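Local coordinates for molybdopterin adenylyltransferase (Helicobacter pylori, PDB 4XCW), which probably adenylylates molybdopterin in the biosynthesis of the molybdenum cofactor, at residues T90-F101 with S122-N133. Numbering follows the deposited sequence. Where two conformers were deposited one is given.
Sequences TKKVCQKMLPGF and SAGIRNKSLIIN
A classic beta bulge sets two residues, Q95 and K96, opposite the single I125, where the short strand 96-97 pairs antiparallel with strand 123-126. I125 O accepts from Q95 N at 2.8 Å, and I125 N donates to K96 O. Two residues on, L98 N donates to A123 O at 2.8 Å. Q95 continues the pairing with its side chain: CB lies over I125 O, the chain bends at CG (chi2 140°), and CD sits beside the turn that starts at R126. There Q95 OE1 accepts from N127 N at 2.9 Å, while Q95 NE2 gives a nearly straight bond to N127 OD1 (2.8 Å, 171°), so the terminal amide is gripped at both ends. R126 stretches out past the helix end; its NH1 meets a lone pair of V93 O at 3.0 Å, and NH2 forms a salt bridge with D65. On the face bearing M97, the bent thioether chain brings CE to 3.3 Å from A123 O, and C94 SG lies against G124, which has no side chain in the way. N133 ND2 donates to T90 OG1, which also bonds T86 O; N133 OD1 takes both S122 N and S122 OG. Across the sheet, F101 CB packs on A123 CB at 3.5 Å, and L98 CD1 touches both I125 CD1 and L130 CD1. Strand 96-97 thus ends this chain's sheet beside hairpin 123-134, with helix 53-66 against V93 and I131, helix 152-158 against L98, I125 and L130, and L118 of the second subunit against L98 and F101.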
ATOM      1  N   THR B  90      -4.668 -10.019 -11.957  1.00 19.74           N
ATOM      2  CA  THR B  90      -4.030  -8.812 -12.463  1.00 19.75           C
ATOM      3  C   THR B  90      -2.557  -8.776 -12.069  1.00 23.34           C
ATOM      4  O   THR B  90      -1.692  -8.481 -12.896  1.00 22.80           O
ATOM      5  CB  THR B  90      -4.762  -7.559 -11.939  1.00 21.71           C
ATOM      6  OG1 THR B  90      -6.143  -7.652 -12.311  1.00 24.60           O
ATOM      7  CG2 THR B  90      -4.163  -6.282 -12.531  1.00 21.57           C
ATOM      8  N   LYS B  91      -2.270  -9.110 -10.816  1.00 25.17           N
ATOM      9  CA  LYS B  91      -0.890  -9.104 -10.334  1.00 23.74           C
ATOM     10  C   LYS B  91      -0.046 -10.142 -11.055  1.00 27.26           C
ATOM     11  O   LYS B  91       1.151  -9.940 -11.315  1.00 25.99           O
ATOM     12  CB  LYS B  91      -0.854  -9.351  -8.821  1.00 31.99           C
ATOM     13  CG  LYS B  91       0.540  -9.249  -8.221  1.00 42.83           C
ATOM     14  CD  LYS B  91       0.602  -9.875  -6.834  1.00 49.83           C
ATOM     15  CE  LYS B  91      -0.383  -9.216  -5.876  1.00 54.06           C
ATOM     16  NZ  LYS B  91      -0.289  -9.795  -4.504  1.00 60.61           N
ATOM     17  N   LYS B  92      -0.671 -11.264 -11.391  1.00 24.35           N
ATOM     18  CA  LYS B  92       0.045 -12.357 -12.034  1.00 28.85           C
ATOM     19  C   LYS B  92       0.510 -11.975 -13.448  1.00 30.96           C
ATOM     20  O   LYS B  92       1.603 -12.359 -13.879  1.00 32.08           O
ATOM     21  CB  LYS B  92      -0.840 -13.611 -12.070  1.00 32.03           C
ATOM     22  CG  LYS B  92      -0.217 -14.802 -12.782  1.00 46.90           C
ATOM     23  CD  LYS B  92       1.138 -15.159 -12.189  1.00 54.29           C
ATOM     24  CE  LYS B  92       1.872 -16.164 -13.064  1.00 62.43           C
ATOM     25  NZ  LYS B  92       3.290 -16.339 -12.641  1.00 66.61           N
ATOM     26  N   VAL B  93      -0.298 -11.204 -14.171  1.00 25.14           N
ATOM     27  CA  VAL B  93       0.039 -10.928 -15.569  1.00 30.05           C
ATOM     28  C   VAL B  93       0.803  -9.614 -15.744  1.00 29.24           C
ATOM     29  O   VAL B  93       1.332  -9.352 -16.824  1.00 27.99           O
ATOM     30  CB  VAL B  93      -1.225 -10.907 -16.477  1.00 29.61           C
ATOM     31  CG1 VAL B  93      -2.053 -12.173 -16.280  1.00 28.75           C
ATOM     32  CG2 VAL B  93      -2.066  -9.673 -16.225  1.00 24.08           C
ATOM     33  N   CYS B  94       0.862  -8.792 -14.696  1.00 25.18           N
ATOM     34  CA  CYS B  94       1.628  -7.550 -14.757  1.00 25.38           C
ATOM     35  C   CYS B  94       3.073  -7.761 -14.344  1.00 28.07           C
ATOM     36  O   CYS B  94       3.369  -8.627 -13.523  1.00 30.41           O
ATOM     37  CB  CYS B  94       1.014  -6.478 -13.862  1.00 23.57           C
ATOM     38  SG  CYS B  94      -0.508  -5.824 -14.496  1.00 25.74           S
ATOM     39  N   GLN B  95       3.964  -6.954 -14.912  1.00 26.59           N
ATOM     40  CA  GLN B  95       5.383  -7.006 -14.573  1.00 26.96           C
ATOM     41  C   GLN B  95       5.747  -6.012 -13.460  1.00 29.80           C
ATOM     42  O   GLN B  95       6.659  -6.260 -12.666  1.00 34.62           O
ATOM     43  CB  GLN B  95       6.224  -6.735 -15.823  1.00 34.12           C
ATOM     44  CG  GLN B  95       5.954  -7.709 -16.960  1.00 41.65           C
ATOM     45  CD  GLN B  95       5.933  -7.034 -18.319  1.00 43.89           C
ATOM     46  OE1 GLN B  95       5.760  -5.819 -18.419  1.00 37.31           O
ATOM     47  NE2 GLN B  95       6.118  -7.821 -19.375  1.00 48.87           N
ATOM     48  N   LYS B  96       5.035  -4.890 -13.428  1.00 26.43           N
ATOM     49  CA  LYS B  96       5.184  -3.843 -12.408  1.00 24.99           C
ATOM     50  C   LYS B  96       3.813  -3.436 -11.898  1.00 25.54           C
ATOM     51  O   LYS B  96       2.935  -3.138 -12.705  1.00 28.60           O
ATOM     52  CB  LYS B  96       5.855  -2.589 -12.972  1.00 26.31           C
ATOM     53  CG  LYS B  96       7.327  -2.666 -13.292  1.00 37.14           C
ATOM     54  CD  LYS B  96       7.789  -1.293 -13.776  1.00 40.81           C
ATOM     55  CE  LYS B  96       9.294  -1.227 -14.002  1.00 48.30           C
ATOM     56  NZ  LYS B  96       9.733  -2.005 -15.197  1.00 52.38           N
ATOM     57  N   MET B  97       3.621  -3.379 -10.581  1.00 21.17           N
ATOM     58  CA  MET B  97       2.362  -2.861 -10.049  1.00 20.70           C
ATOM     59  C   MET B  97       2.509  -1.379  -9.700  1.00 20.74           C
ATOM     60  O   MET B  97       3.610  -0.904  -9.414  1.00 23.20           O
ATOM     61  CB  MET B  97       1.911  -3.655  -8.816  1.00 25.88           C
ATOM     62  CG  MET B  97       1.668  -5.135  -9.085  1.00 25.50           C
ATOM     63  SD  MET B  97       0.384  -5.420 -10.328  1.00 23.97           S
ATOM     64  CE  MET B  97      -1.096  -4.928  -9.464  1.00 22.99           C
ATOM     65  N   LEU B  98       1.392  -0.661  -9.728  1.00 19.35           N
ATOM     66  CA  LEU B  98       1.373   0.763  -9.410  1.00 21.27           C
ATOM     67  C   LEU B  98       0.484   0.987  -8.193  1.00 22.87           C
ATOM     68  O   LEU B  98      -0.710   1.234  -8.339  1.00 22.43           O
ATOM     69  CB  LEU B  98       0.870   1.573 -10.607  1.00 22.77           C
ATOM     70  CG  LEU B  98       1.618   1.350 -11.922  1.00 23.59           C
ATOM     71  CD1 LEU B  98       0.894   2.004 -13.096  1.00 23.52           C
ATOM     72  CD2 LEU B  98       3.044   1.875 -11.809  1.00 21.09           C
ATOM     73  N   PRO B  99       1.060   0.875  -6.983  1.00 20.25           N
ATOM     74  CA  PRO B  99       0.281   0.974  -5.744  1.00 24.62           C
ATOM     75  C   PRO B  99      -0.464   2.302  -5.604  1.00 21.92           C
ATOM     76  O   PRO B  99      -1.452   2.358  -4.878  1.00 25.93           O
ATOM     77  CB  PRO B  99       1.340   0.824  -4.642  1.00 27.14           C
ATOM     78  CG  PRO B  99       2.640   1.091  -5.299  1.00 26.72           C
ATOM     79  CD  PRO B  99       2.489   0.636  -6.718  1.00 24.75           C
ATOM     80  N   GLY B 100       0.005   3.344  -6.281  1.00 25.38           N
ATOM     81  CA  GLY B 100      -0.633   4.650  -6.198  1.00 24.34           C
ATOM     82  C   GLY B 100      -2.063   4.658  -6.703  1.00 24.66           C
ATOM     83  O   GLY B 100      -2.902   5.417  -6.207  1.00 24.95           O
ATOM     84  N   PHE B 101      -2.351   3.811  -7.687  1.00 23.94           N
ATOM     85  CA  PHE B 101      -3.715   3.695  -8.199  1.00 24.70           C
ATOM     86  C   PHE B 101      -4.628   3.090  -7.151  1.00 23.63           C
ATOM     87  O   PHE B 101      -5.703   3.614  -6.896  1.00 21.13           O
ATOM     88  CB  PHE B 101      -3.768   2.839  -9.462  1.00 20.75           C
ATOM     89  CG  PHE B 101      -3.454   3.586 -10.728  1.00 23.51           C
ATOM     90  CD1 PHE B 101      -2.150   3.685 -11.186  1.00 25.88           C
ATOM     91  CD2 PHE B 101      -4.466   4.171 -11.471  1.00 28.76           C
ATOM     92  CE1 PHE B 101      -1.859   4.359 -12.362  1.00 25.38           C
ATOM     93  CE2 PHE B 101      -4.182   4.849 -12.646  1.00 31.72           C
ATOM     94  CZ  PHE B 101      -2.874   4.945 -13.091  1.00 27.54           C
ATOM     95  N   SER B 122      -6.496  -2.819  -7.939  1.00 21.80           N
ATOM     96  CA  SER B 122      -5.114  -2.411  -8.153  0.50 23.10           C
ATOM     97  C   SER B 122      -4.885  -1.990  -9.597  1.00 21.72           C
ATOM     98  O   SER B 122      -5.819  -1.948 -10.399  1.00 24.82           O
ATOM     99  CB  SER B 122      -4.164  -3.549  -7.788  0.50 26.78           C
ATOM    100  OG  SER B 122      -4.464  -4.707  -8.550  0.50 28.40           O
ATOM    101  N   ALA B 123      -3.637  -1.687  -9.921  1.00 19.87           N
ATOM    102  CA  ALA B 123      -3.269  -1.368 -11.290  1.00 20.32           C
ATOM    103  C   ALA B 123      -1.825  -1.757 -11.513  1.00 22.35           C
ATOM    104  O   ALA B 123      -1.032  -1.787 -10.574  1.00 22.23           O
ATOM    105  CB  ALA B 123      -3.485   0.095 -11.586  1.00 21.07           C
ATOM    106  N   GLY B 124      -1.489  -2.083 -12.757  1.00 19.20           N
ATOM    107  CA  GLY B 124      -0.134  -2.481 -13.076  1.00 19.89           C
ATOM    108  C   GLY B 124       0.156  -2.392 -14.558  1.00 22.73           C
ATOM    109  O   GLY B 124      -0.734  -2.117 -15.367  1.00 20.43           O
ATOM    110  N   ILE B 125       1.408  -2.648 -14.913  1.00 19.96           N
ATOM    111  CA  ILE B 125       1.851  -2.575 -16.292  1.00 22.44           C
ATOM    112  C   ILE B 125       2.171  -3.958 -16.840  1.00 22.39           C
ATOM    113  O   ILE B 125       2.881  -4.724 -16.204  1.00 20.88           O
ATOM    114  CB  ILE B 125       3.108  -1.700 -16.424  1.00 20.94           C
ATOM    115  CG1 ILE B 125       2.860  -0.314 -15.836  1.00 22.41           C
ATOM    116  CG2 ILE B 125       3.566  -1.641 -17.884  1.00 22.91           C
ATOM    117  CD1 ILE B 125       1.696   0.423 -16.489  1.00 22.52           C
ATOM    118  N   ARG B 126       1.617  -4.279 -18.006  1.00 24.64           N
ATOM    119  CA  ARG B 126       2.079  -5.417 -18.794  1.00 22.98           C
ATOM    120  C   ARG B 126       2.535  -4.903 -20.147  1.00 24.90           C
ATOM    121  O   ARG B 126       1.710  -4.524 -20.981  1.00 25.32           O
ATOM    122  CB  ARG B 126       0.985  -6.474 -18.982  1.00 24.42           C
ATOM    123  CG  ARG B 126       1.460  -7.647 -19.836  1.00 26.61           C
ATOM    124  CD  ARG B 126       0.373  -8.695 -20.077  1.00 26.55           C
ATOM    125  NE  ARG B 126       0.871  -9.749 -20.959  1.00 26.66           N
ATOM    126  CZ  ARG B 126       1.467 -10.851 -20.529  1.00 26.85           C
ATOM    127  NH1 ARG B 126       1.616 -11.060 -19.226  1.00 29.96           N
ATOM    128  NH2 ARG B 126       1.902 -11.752 -21.399  1.00 28.14           N
ATOM    129  N   ASN B 127       3.848  -4.893 -20.349  1.00 26.72           N
ATOM    130  CA  ASN B 127       4.460  -4.386 -21.574  1.00 28.93           C
ATOM    131  C   ASN B 127       4.000  -2.963 -21.880  1.00 28.93           C
ATOM    132  O   ASN B 127       4.334  -2.039 -21.141  1.00 29.31           O
ATOM    133  CB  ASN B 127       4.166  -5.329 -22.742  1.00 30.53           C
ATOM    134  CG  ASN B 127       4.767  -6.702 -22.529  1.00 36.46           C
ATOM    135  OD1 ASN B 127       5.870  -6.826 -21.992  1.00 35.34           O
ATOM    136  ND2 ASN B 127       4.044  -7.741 -22.932  1.00 41.29           N
ATOM    137  N   LYS B 128       3.243  -2.781 -22.957  1.00 27.59           N
ATOM    138  CA  LYS B 128       2.806  -1.442 -23.347  1.00 25.56           C
ATOM    139  C   LYS B 128       1.348  -1.205 -22.945  1.00 27.14           C
ATOM    140  O   LYS B 128       0.664  -0.349 -23.513  1.00 25.75           O
ATOM    141  CB  LYS B 128       2.999  -1.245 -24.853  1.00 29.32           C
ATOM    142  CG  LYS B 128       4.444  -1.471 -25.294  1.00 35.17           C
ATOM    143  CD  LYS B 128       4.682  -1.173 -26.770  1.00 38.61           C
ATOM    144  CE  LYS B 128       6.151  -1.375 -27.118  1.00 43.50           C
ATOM    145  NZ  LYS B 128       6.475  -0.935 -28.498  1.00 46.13           N
ATOM    146  N   SER B 129       0.884  -1.968 -21.957  1.00 24.49           N
ATOM    147  CA  SER B 129      -0.504  -1.889 -21.500  1.00 24.42           C
ATOM    148  C   SER B 129      -0.631  -1.524 -20.027  1.00 23.87           C
ATOM    149  O   SER B 129       0.073  -2.073 -19.176  1.00 24.43           O
ATOM    150  CB  SER B 129      -1.222  -3.221 -21.732  1.00 23.85           C
ATOM    151  OG  SER B 129      -1.178  -3.608 -23.096  1.00 25.64           O
ATOM    152  N   LEU B 130      -1.543  -0.605 -19.729  1.00 25.37           N
ATOM    153  CA  LEU B 130      -1.907  -0.308 -18.353  1.00 20.93           C
ATOM    154  C   LEU B 130      -3.198  -1.040 -18.000  1.00 20.16           C
ATOM    155  O   LEU B 130      -4.206  -0.891 -18.684  1.00 21.65           O
ATOM    156  CB  LEU B 130      -2.084   1.199 -18.141  1.00 21.58           C
ATOM    157  CG  LEU B 130      -2.681   1.646 -16.796  1.00 22.97           C
ATOM    158  CD1 LEU B 130      -1.817   1.258 -15.606  1.00 23.42           C
ATOM    159  CD2 LEU B 130      -2.926   3.146 -16.792  1.00 24.96           C
ATOM    160  N   ILE B 131      -3.152  -1.842 -16.941  1.00 20.48           N
ATOM    161  CA  ILE B 131      -4.341  -2.539 -16.453  1.00 18.95           C
ATOM    162  C   ILE B 131      -4.807  -1.947 -15.130  1.00 20.26           C
ATOM    163  O   ILE B 131      -4.023  -1.787 -14.203  1.00 21.10           O
ATOM    164  CB  ILE B 131      -4.075  -4.044 -16.270  1.00 19.78           C
ATOM    165  CG1 ILE B 131      -3.520  -4.637 -17.560  1.00 16.95           C
ATOM    166  CG2 ILE B 131      -5.359  -4.779 -15.874  1.00 21.88           C
ATOM    167  CD1 ILE B 131      -3.162  -6.125 -17.443  1.00 19.73           C
ATOM    168  N   ILE B 132      -6.087  -1.600 -15.055  1.00 18.65           N
ATOM    169  CA  ILE B 132      -6.657  -1.057 -13.823  1.00 19.12           C
ATOM    170  C   ILE B 132      -7.924  -1.808 -13.464  1.00 21.08           C
ATOM    171  O   ILE B 132      -8.781  -2.003 -14.325  1.00 22.04           O
ATOM    172  CB  ILE B 132      -7.007   0.427 -13.962  1.00 22.47           C
ATOM    173  CG1 ILE B 132      -5.832   1.207 -14.548  1.00 25.49           C
ATOM    174  CG2 ILE B 132      -7.427   1.010 -12.613  1.00 21.94           C
ATOM    175  CD1 ILE B 132      -6.168   2.655 -14.816  1.00 26.26           C
ATOM    176  N   ASN B 133      -8.053  -2.205 -12.198  1.00 22.16           N
ATOM    177  CA  ASN B 133      -9.300  -2.783 -11.687  1.00 20.20           C
ATOM    178  C   ASN B 133     -10.275  -1.689 -11.259  1.00 22.82           C
ATOM    179  O   ASN B 133      -9.938  -0.880 -10.408  1.00 24.72           O
ATOM    180  CB  ASN B 133      -9.043  -3.688 -10.482  1.00 20.97           C
ATOM    181  CG  ASN B 133      -7.913  -4.674 -10.702  1.00 22.35           C
ATOM    182  OD1 ASN B 133      -7.093  -4.889  -9.808  1.00 24.27           O
ATOM    183  ND2 ASN B 133      -7.880  -5.302 -11.875  1.00 22.46           N
TER
HETATM  184  O   HOH W   1      -2.617  -0.347  -7.283  1.00 29.53           O